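Local coordinates for periplasmic protein TorT (Vibrio parahaemolyticus, PDB 3O1I) that probably acts as a periplasmic solute-binding protein of the Tor system, sensing trimethylamine N-oxide together with a partner sensor protein, at residues N184-V189 against D196-S201; S210-A215 against I221-V226. All blocks are in the same frame, centred on the assembly; numbering follows the deposited sequence.

Interaction 1. Residues N184-V189 against D196-S201; sequences NLVQRV and DYIVGS
Val189 and Ile198 meet tip to tip where the helix 179-192 packs on the parallel sheet of a periplasmic-binding-protein lobe. The helix lies in the crossover from strand 167-172 to strand 197-200, parallel strands with strand 137-142 between them in the sheet, and here its middle part packs on the strand that follows.

The contact between the segments is wholly apolar and depends on one strand residue. Val189 CG1 lies 3.9 Å from Ile198 CD1 and 4.0 Å from Ile198 CG1, so a single methyl branch of the valine meets the outer end of the isoleucine. That methyl stands opposite the backbone N about the valine CA-CB bond (chi1 169°), and Ile198 has its CD1 fully extended from CA (chi2 175°). Val186, one turn earlier, adds a looser touch, and its side chain also packs on Leu142 of strand 137-142. The two segments bury 108 Å² between them, a modest interface with all three touching residues in the interior.

Backbone hydrogen bonds run through both elements: Ile198 is bonded to Gly222 and Val224 of the neighbouring strand, and its CB points toward the helix. Within the helix, Val189 N donates to Leu185 O at 3.2 Å. The longer of the two apolar approaches is Val186 CG1 to Ile198 CD1, at 4.5 Å.

Interaction 2. Residues S210-A215 against I221-V226; sequences SELRSA and IGLVSV
Leu212 leaves the helix with CG opposite its carbonyl carbon (chi1 -78°) and CD1 extended away from CA (chi2 -174°), which carries both methyls to Ile221 and CD1 on to Leu223. The setting is the beta-alpha-beta unit of strand 197-200, helix 202-214 and strand 222-225, and the contact joins the C-terminal part of the helix to the beginning of the parallel strand that follows it.

Two kinds of apolar approach can be told apart. Against Ile221 the leucine crosses at about a right angle: CD1 lies 3.7 Å from Ile221 CB, and CD2 is 3.9 Å from that same atom. Ile221, extended along its own chain (chi2 178°), thereby offers its flank as well as its end. Toward Leu223 the approach is instead tip to tip, and it uses CD1 of Leu212 alone. Leu212 therefore bridges two strand-side residues that both direct their CB toward the helix, with Gly222, which has no side chain, between them in sequence. The segments bury 143 Å², and Leu212 supplies most of it.

Neighbouring positions of the helix serve other partners. Glu211 forms a salt bridge with Arg183 and a hydrogen bond with Gln187, both on helix 179-192, while Arg213 NH1 makes a salt bridge with an acidic side chain of another protein chain in the assembly. Inside the contact, Leu212 CD1 comes to 3.6 Å from Leu223 CD2, and Leu212 CD2 to 3.8 Å from Ile221 CD1.

Overall arrangement
Interactions 1 and 2 are both buried apolar helix-on-sheet contacts, with centres about 7 Å apart, and they seat successive helices on adjacent strands of one parallel sheet. The strands are laced together by probable hydrogen bonds, Asp196 O with Gly222 N and Ile198 N with Gly222 O, each at 2.8 Å. Ile198 also touches Ile221 and Leu223, so the two apolar clusters run into one. They differ in shape: a strand isoleucine gathers two helix valines in interaction 1, whereas a helix leucine spans two strand-side residues in interaction 2. Polar chemistry lies beyond these cores, where Gln187 and Glu211 tie the two helices and Ser210, Glu211 and Arg213 reach another protein chain.

Interaction 1. Residues N184-V189 against D196-S201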
# COMPACT_ATOMS: atom_id res chain seq x y z
N ASN D 184 16.80 -13.20 -6.53
CA ASN D 184 16.17 -14.38 -7.09
C ASN D 184 17.10 -14.98 -8.15
O ASN D 184 17.26 -16.20 -8.24
CB ASN D 184 14.82 -14.01 -7.70
CG ASN D 184 14.10 -15.19 -8.31
OD1 ASN D 184 13.64 -16.09 -7.60
ND2 ASN D 184 14.02 -15.21 -9.63
N LEU D 185 17.73 -14.12 -8.95
CA LEU D 185 18.64 -14.59 -9.98
C LEU D 185 19.92 -15.19 -9.40
O LEU D 185 20.50 -16.12 -9.97
CB LEU D 185 19.01 -13.44 -10.92
CG LEU D 185 17.98 -13.12 -11.99
CD1 LEU D 185 18.57 -12.12 -12.98
CD2 LEU D 185 17.57 -14.40 -12.70
N VAL D 186 20.35 -14.66 -8.27
CA VAL D 186 21.55 -15.16 -7.62
C VAL D 186 21.26 -16.53 -7.04
O VAL D 186 22.03 -17.47 -7.24
CB VAL D 186 22.02 -14.19 -6.50
CG1 VAL D 186 23.04 -14.87 -5.62
CG2 VAL D 186 22.62 -12.93 -7.11
N GLN D 187 20.14 -16.63 -6.33
CA GLN D 187 19.72 -17.87 -5.68
C GLN D 187 19.68 -18.99 -6.70
O GLN D 187 20.21 -20.07 -6.45
CB GLN D 187 18.33 -17.72 -5.04
CG GLN D 187 18.21 -16.55 -4.08
CD GLN D 187 16.80 -16.39 -3.53
OE1 GLN D 187 15.81 -16.66 -4.23
NE2 GLN D 187 16.69 -15.93 -2.28
N ARG D 188 19.07 -18.72 -7.85
CA ARG D 188 19.00 -19.73 -8.90
C ARG D 188 20.43 -20.14 -9.23
O ARG D 188 20.70 -21.31 -9.47
CB ARG D 188 18.32 -19.17 -10.14
CG ARG D 188 18.02 -20.22 -11.21
CD ARG D 188 17.55 -19.62 -12.53
NE ARG D 188 16.50 -18.61 -12.36
CZ ARG D 188 15.85 -18.02 -13.36
NH1 ARG D 188 16.12 -18.34 -14.62
NH2 ARG D 188 14.93 -17.10 -13.10
N VAL D 189 21.33 -19.17 -9.25
CA VAL D 189 22.74 -19.43 -9.56
C VAL D 189 23.37 -20.37 -8.54
O VAL D 189 23.96 -21.39 -8.90
CB VAL D 189 23.54 -18.11 -9.62
CG1 VAL D 189 25.05 -18.40 -9.67
CG2 VAL D 189 23.10 -17.32 -10.84
N ASP D 196 31.66 -20.89 -10.33
CA ASP D 196 32.88 -20.49 -9.63
C ASP D 196 32.76 -19.01 -9.27
O ASP D 196 32.90 -18.63 -8.10
CB ASP D 196 34.09 -20.71 -10.53
CG ASP D 196 34.37 -22.17 -10.79
OD1 ASP D 196 34.71 -22.88 -9.82
OD2 ASP D 196 34.24 -22.62 -11.95
N TYR D 197 32.48 -18.19 -10.29
CA TYR D 197 32.33 -16.74 -10.11
C TYR D 197 30.99 -16.23 -10.62
O TYR D 197 30.33 -16.86 -11.46
CB TYR D 197 33.41 -15.97 -10.87
CG TYR D 197 34.83 -16.30 -10.52
CD1 TYR D 197 35.64 -16.99 -11.42
CD2 TYR D 197 35.38 -15.90 -9.31
CE1 TYR D 197 36.97 -17.27 -11.12
CE2 TYR D 197 36.70 -16.17 -8.99
CZ TYR D 197 37.49 -16.86 -9.90
OH TYR D 197 38.81 -17.10 -9.59
N ILE D 198 30.60 -15.07 -10.11
CA ILE D 198 29.39 -14.38 -10.53
C ILE D 198 29.83 -12.96 -10.87
O ILE D 198 30.36 -12.24 -10.02
CB ILE D 198 28.32 -14.26 -9.41
CG1 ILE D 198 27.85 -15.62 -8.93
CG2 ILE D 198 27.11 -13.50 -9.94
CD1 ILE D 198 26.90 -15.52 -7.74
N VAL D 199 29.62 -12.56 -12.11
CA VAL D 199 29.94 -11.20 -12.53
C VAL D 199 28.64 -10.52 -12.90
O VAL D 199 27.96 -10.94 -13.84
CB VAL D 199 30.91 -11.17 -13.73
CG1 VAL D 199 32.27 -11.63 -13.29
CG2 VAL D 199 30.41 -12.06 -14.85
N GLY D 200 28.27 -9.50 -12.14
CA GLY D 200 27.04 -8.80 -12.43
C GLY D 200 27.00 -7.36 -11.96
O GLY D 200 28.03 -6.79 -11.60
N SER D 201 25.80 -6.78 -11.96
CA SER D 201 25.61 -5.40 -11.54
C SER D 201 25.95 -5.20 -10.08
O SER D 201 26.05 -6.16 -9.32
CB SER D 201 24.17 -5.00 -11.76
OG SER D 201 23.31 -5.89 -11.07

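Interaction 2. Residues S210-A215 against I221-V226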
# COMPACT_ATOMS: atom_id res chain seq x y z
N SER D 210 24.95 -11.15 0.46
CA SER D 210 24.13 -11.67 1.55
C SER D 210 23.67 -13.09 1.28
O SER D 210 23.51 -13.88 2.21
CB SER D 210 22.92 -10.78 1.77
OG SER D 210 23.30 -9.61 2.47
N GLU D 211 23.46 -13.40 0.01
CA GLU D 211 23.00 -14.73 -0.35
C GLU D 211 24.06 -15.80 -0.18
O GLU D 211 23.73 -16.91 0.20
CB GLU D 211 22.46 -14.72 -1.79
CG GLU D 211 21.14 -13.95 -1.92
CD GLU D 211 20.06 -14.46 -0.96
OE1 GLU D 211 19.62 -15.61 -1.13
OE2 GLU D 211 19.65 -13.71 -0.04
N LEU D 212 25.32 -15.46 -0.42
CA LEU D 212 26.41 -16.43 -0.28
C LEU D 212 26.69 -16.72 1.18
O LEU D 212 27.13 -17.82 1.52
CB LEU D 212 27.69 -15.93 -0.97
CG LEU D 212 27.72 -16.08 -2.50
CD1 LEU D 212 29.09 -15.68 -3.03
CD2 LEU D 212 27.40 -17.52 -2.91
N ARG D 213 26.44 -15.75 2.05
CA ARG D 213 26.63 -15.93 3.48
C ARG D 213 25.46 -16.79 3.97
O ARG D 213 25.64 -17.87 4.51
CB ARG D 213 26.61 -14.58 4.18
CG ARG D 213 26.85 -14.63 5.65
CD ARG D 213 26.08 -13.53 6.32
NE ARG D 213 26.59 -13.18 7.64
CZ ARG D 213 27.72 -12.50 7.85
NH1 ARG D 213 28.47 -12.09 6.82
NH2 ARG D 213 28.09 -12.21 9.08
N SER D 214 24.25 -16.29 3.75
CA SER D 214 23.05 -17.00 4.15
C SER D 214 23.03 -18.46 3.67
O SER D 214 22.25 -19.26 4.17
CB SER D 214 21.81 -16.27 3.62
OG SER D 214 20.63 -16.99 3.87
N ALA D 215 23.89 -18.80 2.71
CA ALA D 215 23.95 -20.15 2.17
C ALA D 215 25.33 -20.81 2.33
O ALA D 215 25.65 -21.77 1.63
CB ALA D 215 23.56 -20.14 0.70
N ILE D 221 32.06 -19.08 -4.11
CA ILE D 221 31.74 -18.35 -5.33
C ILE D 221 32.35 -16.95 -5.24
O ILE D 221 32.12 -16.23 -4.27
CB ILE D 221 30.21 -18.24 -5.53
CG1 ILE D 221 29.63 -19.63 -5.78
CG2 ILE D 221 29.89 -17.33 -6.70
CD1 ILE D 221 28.14 -19.64 -5.94
N GLY D 222 33.15 -16.58 -6.24
CA GLY D 222 33.79 -15.28 -6.24
C GLY D 222 32.95 -14.22 -6.93
O GLY D 222 32.46 -14.45 -8.04
N LEU D 223 32.79 -13.07 -6.27
CA LEU D 223 31.98 -11.96 -6.80
C LEU D 223 32.78 -10.87 -7.53
O LEU D 223 33.72 -10.29 -6.98
CB LEU D 223 31.18 -11.33 -5.66
CG LEU D 223 30.44 -12.36 -4.80
CD1 LEU D 223 29.62 -11.65 -3.73
CD2 LEU D 223 29.56 -13.24 -5.69
N VAL D 224 32.38 -10.60 -8.76
CA VAL D 224 33.02 -9.60 -9.60
C VAL D 224 31.97 -8.63 -10.13
O VAL D 224 31.10 -9.02 -10.92
CB VAL D 224 33.75 -10.27 -10.79
CG1 VAL D 224 34.23 -9.24 -11.79
CG2 VAL D 224 34.92 -11.09 -10.27
N SER D 225 32.06 -7.37 -9.70
CA SER D 225 31.13 -6.30 -10.10
C SER D 225 31.46 -5.73 -11.48
O SER D 225 32.60 -5.83 -11.93
CB SER D 225 31.21 -5.16 -9.07
OG SER D 225 29.93 -4.76 -8.62
N VAL D 226 30.48 -5.13 -12.14
CA VAL D 226 30.72 -4.53 -13.45
C VAL D 226 30.81 -3.01 -13.28
O VAL D 226 31.03 -2.28 -14.25
CB VAL D 226 29.61 -4.89 -14.45
CG1 VAL D 226 29.95 -4.37 -15.84
CG2 VAL D 226 29.47 -6.39 -14.51